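Local coordinates for 3-dehydroquinate dehydratase (Clostridium difficile, PDB 4H3D), which catalyses the cis-dehydration of 3-dehydroquinate to 3-dehydroshikimate, the third step of the chorismate pathway, through an imine formed with an active-site lysine, at residues 79-84 / 112-117. Sequence-based numbering, arbitrary orientation.
Sequences IPLLFT and GLVDLI
Leu82 and Phe83 pair in parallel with Leu116 and Ile117 where two neighbouring strands of the barrel, 81-84 and 116-120, begin to run side by side. The pairing starts at Leu81 O, which accepts from two successive backbone amides, Asp115 N at 2.9 Å and Leu116 N at 3.2 Å. One step on, Phe83 N donates to Leu116 O at 2.8 Å.

Ahead of these bonds, the side chain of Asp115 stands in for a strand partner. Its CB points toward strand 81-84, and CG, anti to the carbonyl carbon (chi1 -60°), lies beside the residue's own N. OD2 receives Leu81 N at 2.9 Å through the anti lone pair, with a nearly straight N-H...O angle of 160°. The same oxygen forms a salt bridge with Arg73 of helix 62-76, and OD1 forms one with Lys11, so both carboxylate oxygens are engaged; the two cations would be expected to favour the charged form.

Strand 81-84, helix 98-110 and strand 116-120 make up one beta-alpha-beta unit of the TIM barrel, and the two strand faces meet different surroundings. Leu82 and Leu116 share the face toward the barrel interior, where Leu82 CD1 rests on Leu116 CB at 3.7 Å. Leu82 also touches Glu50, a 3-dehydroquinate-binding residue, and its side chain and that of the Schiff-base Lys174 are about 6 Å apart at their nearest atoms. On the opposite face, Val114, in the loop just before strand 116-120, touches two residues of the neighbouring strand with CG1: Phe83 CB at 3.8 Å and, more loosely, Leu81 CD2 at 4.2 Å. Phe83 CB also meets Ile117 CG2, and helix 98-110 covers this side, with Ile108 against both Phe83 and Val114.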
ATOM      1  N   ILE B  79       1.316  11.156  26.015  1.00 32.74           N
ATOM      2  CA  ILE B  79       1.453  10.897  24.574  1.00 29.59           C
ATOM      3  C   ILE B  79       2.682  11.682  24.071  1.00 26.68           C
ATOM      4  O   ILE B  79       2.824  12.863  24.382  1.00 26.65           O
ATOM      5  CB  ILE B  79       0.189  11.333  23.797  1.00 29.61           C
ATOM      6  CG1 ILE B  79      -0.990  10.437  24.159  1.00 31.34           C
ATOM      7  CG2 ILE B  79       0.421  11.242  22.295  1.00 27.12           C
ATOM      8  CD1 ILE B  79      -2.307  10.841  23.489  1.00 34.67           C
ATOM      9  N   PRO B  80       3.591  11.028  23.327  1.00 25.75           N
ATOM     10  CA  PRO B  80       4.735  11.797  22.824  1.00 23.76           C
ATOM     11  C   PRO B  80       4.295  13.004  21.984  1.00 21.30           C
ATOM     12  O   PRO B  80       3.384  12.887  21.168  1.00 22.25           O
ATOM     13  CB  PRO B  80       5.486  10.790  21.959  1.00 24.54           C
ATOM     14  CG  PRO B  80       5.153   9.431  22.569  1.00 28.20           C
ATOM     15  CD  PRO B  80       3.790   9.571  23.213  1.00 26.91           C
ATOM     16  N   LEU B  81       4.935  14.149  22.203  1.00 21.31           N
ATOM     17  CA  LEU B  81       4.600  15.368  21.485  1.00 20.24           C
ATOM     18  C   LEU B  81       5.777  15.842  20.651  1.00 19.40           C
ATOM     19  O   LEU B  81       6.895  16.046  21.177  1.00 20.84           O
ATOM     20  CB  LEU B  81       4.198  16.472  22.472  1.00 21.47           C
ATOM     21  CG  LEU B  81       3.821  17.833  21.897  1.00 21.81           C
ATOM     22  CD1 LEU B  81       2.603  17.729  21.012  1.00 21.40           C
ATOM     23  CD2 LEU B  81       3.558  18.833  23.049  1.00 25.45           C
ATOM     24  N   LEU B  82       5.521  16.009  19.356  1.00 20.27           N
ATOM     25  CA  LEU B  82       6.498  16.550  18.390  1.00 19.48           C
ATOM     26  C   LEU B  82       6.173  18.023  18.146  1.00 19.21           C
ATOM     27  O   LEU B  82       5.031  18.360  17.844  1.00 20.99           O
ATOM     28  CB  LEU B  82       6.400  15.780  17.064  1.00 20.26           C
ATOM     29  CG  LEU B  82       7.066  16.402  15.810  1.00 18.27           C
ATOM     30  CD1 LEU B  82       8.583  16.623  16.022  1.00 17.07           C
ATOM     31  CD2 LEU B  82       6.781  15.529  14.562  1.00 19.34           C
ATOM     32  N   PHE B  83       7.173  18.893  18.282  1.00 18.05           N
ATOM     33  CA  PHE B  83       7.012  20.335  18.067  1.00 17.92           C
ATOM     34  C   PHE B  83       7.628  20.659  16.723  1.00 17.17           C
ATOM     35  O   PHE B  83       8.796  20.373  16.503  1.00 19.27           O
ATOM     36  CB  PHE B  83       7.723  21.105  19.170  1.00 18.25           C
ATOM     37  CG  PHE B  83       7.565  22.587  19.077  1.00 19.28           C
ATOM     38  CD1 PHE B  83       6.404  23.187  19.479  1.00 19.84           C
ATOM     39  CD2 PHE B  83       8.597  23.385  18.611  1.00 21.93           C
ATOM     40  CE1 PHE B  83       6.245  24.582  19.409  1.00 20.67           C
ATOM     41  CE2 PHE B  83       8.448  24.777  18.550  1.00 23.54           C
ATOM     42  CZ  PHE B  83       7.266  25.363  18.956  1.00 18.77           C
ATOM     43  N   THR B  84       6.834  21.234  15.818  1.00 17.61           N
ATOM     44  CA  THR B  84       7.290  21.545  14.462  1.00 17.64           C
ATOM     45  C   THR B  84       6.872  22.937  13.988  1.00 16.87           C
ATOM     46  O   THR B  84       5.686  23.214  13.847  1.00 19.20           O
ATOM     47  CB  THR B  84       6.708  20.537  13.397  1.00 17.15           C
ATOM     48  OG1 THR B  84       7.095  19.186  13.722  1.00 20.90           O
ATOM     49  CG2 THR B  84       7.230  20.885  11.962  1.00 17.61           C
ATOM     50  N   GLY B 112      10.975  21.192  28.660  1.00 27.72           N
ATOM     51  CA  GLY B 112      10.858  19.805  29.061  1.00 29.13           C
ATOM     52  C   GLY B 112       9.480  19.242  28.693  1.00 30.04           C
ATOM     53  O   GLY B 112       9.180  18.096  28.991  1.00 30.39           O
ATOM     54  N   LEU B 113       8.656  20.044  28.015  1.00 30.53           N
ATOM     55  CA  LEU B 113       7.296  19.626  27.644  1.00 30.83           C
ATOM     56  C   LEU B 113       7.184  18.941  26.274  1.00 30.00           C
ATOM     57  O   LEU B 113       6.145  18.342  25.983  1.00 32.46           O
ATOM     58  CB  LEU B 113       6.339  20.827  27.692  1.00 29.20           C
ATOM     59  CG  LEU B 113       6.242  21.547  29.040  1.00 35.38           C
ATOM     60  CD1 LEU B 113       5.207  22.670  28.982  1.00 34.49           C
ATOM     61  CD2 LEU B 113       5.894  20.563  30.156  1.00 40.10           C
ATOM     62  N   VAL B 114       8.219  19.039  25.430  1.00 27.95           N
ATOM     63  CA  VAL B 114       8.199  18.370  24.104  1.00 25.32           C
ATOM     64  C   VAL B 114       9.187  17.215  24.062  1.00 25.00           C
ATOM     65  O   VAL B 114      10.283  17.292  24.625  1.00 26.76           O
ATOM     66  CB  VAL B 114       8.468  19.357  22.922  1.00 24.49           C
ATOM     67  CG1 VAL B 114       7.389  20.456  22.890  1.00 22.61           C
ATOM     68  CG2 VAL B 114       9.846  19.969  22.998  1.00 23.67           C
ATOM     69  N   ASP B 115       8.796  16.148  23.386  1.00 24.57           N
ATOM     70  CA  ASP B 115       9.595  14.932  23.305  1.00 25.76           C
ATOM     71  C   ASP B 115      10.486  14.901  22.073  1.00 23.96           C
ATOM     72  O   ASP B 115      11.560  14.274  22.097  1.00 22.62           O
ATOM     73  CB  ASP B 115       8.659  13.740  23.332  1.00 26.09           C
ATOM     74  CG  ASP B 115       7.843  13.710  24.581  1.00 30.55           C
ATOM     75  OD1 ASP B 115       8.442  13.515  25.657  1.00 33.34           O
ATOM     76  OD2 ASP B 115       6.615  13.904  24.505  1.00 26.29           O
ATOM     77  N   LEU B 116      10.014  15.549  21.002  1.00 21.22           N
ATOM     78  CA  LEU B 116      10.757  15.695  19.746  1.00 21.69           C
ATOM     79  C   LEU B 116      10.517  17.071  19.154  1.00 20.34           C
ATOM     80  O   LEU B 116       9.495  17.703  19.417  1.00 19.51           O
ATOM     81  CB  LEU B 116      10.301  14.691  18.667  1.00 21.81           C
ATOM     82  CG  LEU B 116      10.041  13.237  19.030  1.00 26.35           C
ATOM     83  CD1 LEU B 116       8.578  13.041  19.449  1.00 23.24           C
ATOM     84  CD2 LEU B 116      10.346  12.342  17.851  1.00 26.41           C
ATOM     85  N   ILE B 117      11.465  17.520  18.344  1.00 20.71           N
ATOM     86  CA  ILE B 117      11.311  18.738  17.567  1.00 20.54           C
ATOM     87  C   ILE B 117      11.729  18.430  16.146  1.00 20.65           C
ATOM     88  O   ILE B 117      12.558  17.550  15.928  1.00 20.02           O
ATOM     89  CB  ILE B 117      12.160  19.946  18.090  1.00 19.94           C
ATOM     90  CG1 ILE B 117      13.653  19.585  18.177  1.00 21.33           C
ATOM     91  CG2 ILE B 117      11.641  20.404  19.413  1.00 22.57           C
ATOM     92  CD1 ILE B 117      14.586  20.819  18.450  1.00 22.20           C
TER